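Long-range contact in D-alanyl-D-alanine carboxypeptidase (Penicillin binding protein) family protein (Francisella tularensis subsp. tularensis, PDB 6OSU), which probably removes the terminal D-alanine from the peptide stems of cell-wall precursors, as a serine-type D-alanyl-D-alanine carboxypeptidase of the S11 family: residues A[89-94]-A[129-134]. Sequence-based numbering, arbitrary orientation.
Sequences IPISEN and TIALAE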
ATOM      1  N   ILE A  89     -23.318 -10.429 -11.797  1.00 66.81           N
ATOM      2  CA  ILE A  89     -23.040  -9.622 -12.984  1.00 67.38           C
ATOM      3  C   ILE A  89     -23.138 -10.508 -14.217  1.00 67.65           C
ATOM      4  O   ILE A  89     -22.549 -11.599 -14.231  1.00 67.11           O
ATOM      5  CB  ILE A  89     -21.654  -8.959 -12.905  1.00 66.14           C
ATOM      6  CG1 ILE A  89     -21.661  -7.861 -11.850  1.00 67.55           C
ATOM      7  CG2 ILE A  89     -21.247  -8.396 -14.258  1.00 65.93           C
ATOM      8  CD1 ILE A  89     -20.652  -8.093 -10.784  1.00 66.82           C
ATOM      9  N   PRO A  90     -23.849 -10.088 -15.261  1.00 68.87           N
ATOM     10  CA  PRO A  90     -23.830 -10.846 -16.514  1.00 69.88           C
ATOM     11  C   PRO A  90     -22.491 -10.697 -17.218  1.00 67.63           C
ATOM     12  O   PRO A  90     -21.860  -9.638 -17.180  1.00 65.76           O
ATOM     13  CB  PRO A  90     -24.967 -10.215 -17.325  1.00 72.56           C
ATOM     14  CG  PRO A  90     -25.047  -8.808 -16.803  1.00 71.81           C
ATOM     15  CD  PRO A  90     -24.708  -8.891 -15.339  1.00 69.92           C
ATOM     16  N   ILE A  91     -22.058 -11.773 -17.860  1.00 68.25           N
ATOM     17  CA  ILE A  91     -20.805 -11.791 -18.604  1.00 66.23           C
ATOM     18  C   ILE A  91     -21.142 -11.602 -20.076  1.00 69.21           C
ATOM     19  O   ILE A  91     -21.746 -12.480 -20.702  1.00 71.30           O
ATOM     20  CB  ILE A  91     -20.030 -13.094 -18.377  1.00 63.81           C
ATOM     21  CG1 ILE A  91     -19.919 -13.398 -16.881  1.00 61.92           C
ATOM     22  CG2 ILE A  91     -18.657 -13.012 -19.025  1.00 61.98           C
ATOM     23  CD1 ILE A  91     -19.179 -12.345 -16.090  1.00 59.18           C
ATOM     24  N   SER A  92     -20.759 -10.456 -20.631  1.00 70.23           N
ATOM     25  CA  SER A  92     -20.937 -10.224 -22.055  1.00 74.38           C
ATOM     26  C   SER A  92     -19.961 -11.077 -22.860  1.00 77.50           C
ATOM     27  O   SER A  92     -18.960 -11.583 -22.344  1.00 76.27           O
ATOM     28  CB  SER A  92     -20.732  -8.747 -22.389  1.00 73.26           C
ATOM     29  OG  SER A  92     -19.412  -8.331 -22.076  1.00 70.29           O
ATOM     30  N   GLU A  93     -20.267 -11.234 -24.150  1.00 81.94           N
ATOM     31  CA  GLU A  93     -19.330 -11.918 -25.034  1.00 84.68           C
ATOM     32  C   GLU A  93     -18.048 -11.116 -25.206  1.00 82.99           C
ATOM     33  O   GLU A  93     -16.983 -11.699 -25.439  1.00 83.19           O
ATOM     34  CB  GLU A  93     -19.979 -12.197 -26.389  1.00 89.86           C
ATOM     35  CG  GLU A  93     -20.371 -13.655 -26.579  1.00 93.62           C
ATOM     36  CD  GLU A  93     -21.590 -13.831 -27.461  1.00 99.15           C
ATOM     37  OE1 GLU A  93     -21.628 -13.228 -28.555  1.00101.78           O
ATOM     38  OE2 GLU A  93     -22.516 -14.565 -27.055  1.00100.89           O
ATOM     39  N   ASN A  94     -18.127  -9.789 -25.089  1.00 80.17           N
ATOM     40  CA  ASN A  94     -16.917  -8.975 -25.111  1.00 77.46           C
ATOM     41  C   ASN A  94     -16.000  -9.341 -23.952  1.00 74.50           C
ATOM     42  O   ASN A  94     -14.798  -9.551 -24.139  1.00 74.34           O
ATOM     43  CB  ASN A  94     -17.274  -7.489 -25.065  1.00 76.16           C
ATOM     44  CG  ASN A  94     -16.048  -6.601 -24.965  1.00 74.43           C
ATOM     45  OD1 ASN A  94     -15.219  -6.569 -25.874  1.00 76.41           O
ATOM     46  ND2 ASN A  94     -15.926  -5.875 -23.860  1.00 71.69           N
ATOM     47  N   THR A 129     -12.177  -8.346 -15.061  1.00 53.71           N
ATOM     48  CA  THR A 129     -12.042  -6.894 -14.995  1.00 51.95           C
ATOM     49  C   THR A 129     -13.005  -6.210 -15.958  1.00 53.22           C
ATOM     50  O   THR A 129     -13.673  -5.234 -15.601  1.00 52.78           O
ATOM     51  CB  THR A 129     -10.601  -6.490 -15.307  1.00 50.39           C
ATOM     52  OG1 THR A 129      -9.709  -7.223 -14.460  1.00 49.38           O
ATOM     53  CG2 THR A 129     -10.400  -4.998 -15.072  1.00 49.22           C
ATOM     54  N   ILE A 130     -13.091  -6.717 -17.190  1.00 54.75           N
ATOM     55  CA  ILE A 130     -13.968  -6.111 -18.185  1.00 55.79           C
ATOM     56  C   ILE A 130     -15.429  -6.281 -17.789  1.00 56.85           C
ATOM     57  O   ILE A 130     -16.256  -5.389 -18.019  1.00 58.60           O
ATOM     58  CB  ILE A 130     -13.674  -6.704 -19.577  1.00 56.37           C
ATOM     59  CG1 ILE A 130     -12.285  -6.273 -20.051  1.00 56.70           C
ATOM     60  CG2 ILE A 130     -14.739  -6.298 -20.586  1.00 57.36           C
ATOM     61  CD1 ILE A 130     -12.012  -4.793 -19.858  1.00 56.68           C
ATOM     62  N   ALA A 131     -15.771  -7.420 -17.178  1.00 55.95           N
ATOM     63  CA  ALA A 131     -17.157  -7.658 -16.784  1.00 57.38           C
ATOM     64  C   ALA A 131     -17.588  -6.708 -15.674  1.00 56.27           C
ATOM     65  O   ALA A 131     -18.729  -6.234 -15.666  1.00 56.80           O
ATOM     66  CB  ALA A 131     -17.343  -9.112 -16.353  1.00 57.96           C
ATOM     67  N   LEU A 132     -16.692  -6.420 -14.726  1.00 55.26           N
ATOM     68  CA  LEU A 132     -17.011  -5.446 -13.686  1.00 55.62           C
ATOM     69  C   LEU A 132     -17.101  -4.037 -14.259  1.00 56.64           C
ATOM     70  O   LEU A 132     -17.977  -3.256 -13.868  1.00 57.42           O
ATOM     71  CB  LEU A 132     -15.965  -5.497 -12.572  1.00 52.92           C
ATOM     72  CG  LEU A 132     -16.012  -6.707 -11.640  1.00 51.73           C
ATOM     73  CD1 LEU A 132     -14.726  -6.809 -10.832  1.00 49.62           C
ATOM     74  CD2 LEU A 132     -17.222  -6.626 -10.726  1.00 50.80           C
ATOM     75  N   ALA A 133     -16.208  -3.701 -15.193  1.00 56.87           N
ATOM     76  CA  ALA A 133     -16.181  -2.354 -15.751  1.00 58.42           C
ATOM     77  C   ALA A 133     -17.439  -2.065 -16.562  1.00 61.40           C
ATOM     78  O   ALA A 133     -18.046  -0.998 -16.421  1.00 62.21           O
ATOM     79  CB  ALA A 133     -14.930  -2.168 -16.609  1.00 57.57           C
ATOM     80  N   GLU A 134     -17.841  -3.007 -17.420  1.00 63.30           N
ATOM     81  CA  GLU A 134     -19.053  -2.818 -18.213  1.00 66.87           C
ATOM     82  C   GLU A 134     -20.280  -2.612 -17.332  1.00 66.61           C
ATOM     83  O   GLU A 134     -21.188  -1.859 -17.700  1.00 68.96           O
ATOM     84  CB  GLU A 134     -19.273  -4.014 -19.139  1.00 70.20           C
ATOM     85  CG  GLU A 134     -18.260  -4.143 -20.269  1.00 73.24           C
ATOM     86  CD  GLU A 134     -18.582  -5.295 -21.208  1.00 77.34           C
ATOM     87  OE1 GLU A 134     -18.959  -6.384 -20.720  1.00 77.88           O
ATOM     88  OE2 GLU A 134     -18.470  -5.105 -22.438  1.00 80.38           O
TER
HETATM   89  O   HOH W   1     -19.570  -8.572 -19.244  1.00 72.47           O
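In Glu-134, CG stands anti to the carbonyl carbon (chi1 -69°) and CD continues the extended chain, while in Asn-94 CG lies anti to the backbone N (chi1 175°); these torsions send each CG toward the gap between helix 126-137 and the start of helix 93-96, where carboxylate and amide meet. The pairing illustrates how a single acidic side chain can join a helix to the beginning of its neighbour. Asn-94 ND2 donates to Glu-134 OE2 over 3.0 Å, approaching from above the carboxylate plane, with the two flat groups turned 43° apart. The other oxygen, OE1, receives the hydroxyl of Ser-92, whose modelled OG–OE1 separation of 2.4 Å is so short that the exact geometry is doubtful. Ser-92 is also the N-cap residue, its OG bonded to Ala-95 N. A water donates to Glu-134 OE1 at 2.7 Å and to Pro-90 O, and accepts from Ser-92 N.

Alongside these polar bonds the packing is apolar. Ile-91 CD1 abuts Ala-131 CB at 3.7 Å, where the backbones come nearest, and Ile-89 and Leu-132 cross at about a right angle, CD1 against CD2. Ile-89 and Leu-132 also reach helix 113-123, continuing the core. Through these contacts, strand 88-90 and the turn after it are fastened to helix 126-137, whose Ile-130 side chain lies about 8 Å from that of Lys-67, the predicted proton acceptor. With an amide N-H at OE2 and a water at OE1, and the serine a further donor, doubtful for its length, the Glu-134 carboxylate is expected to favour its ionised form.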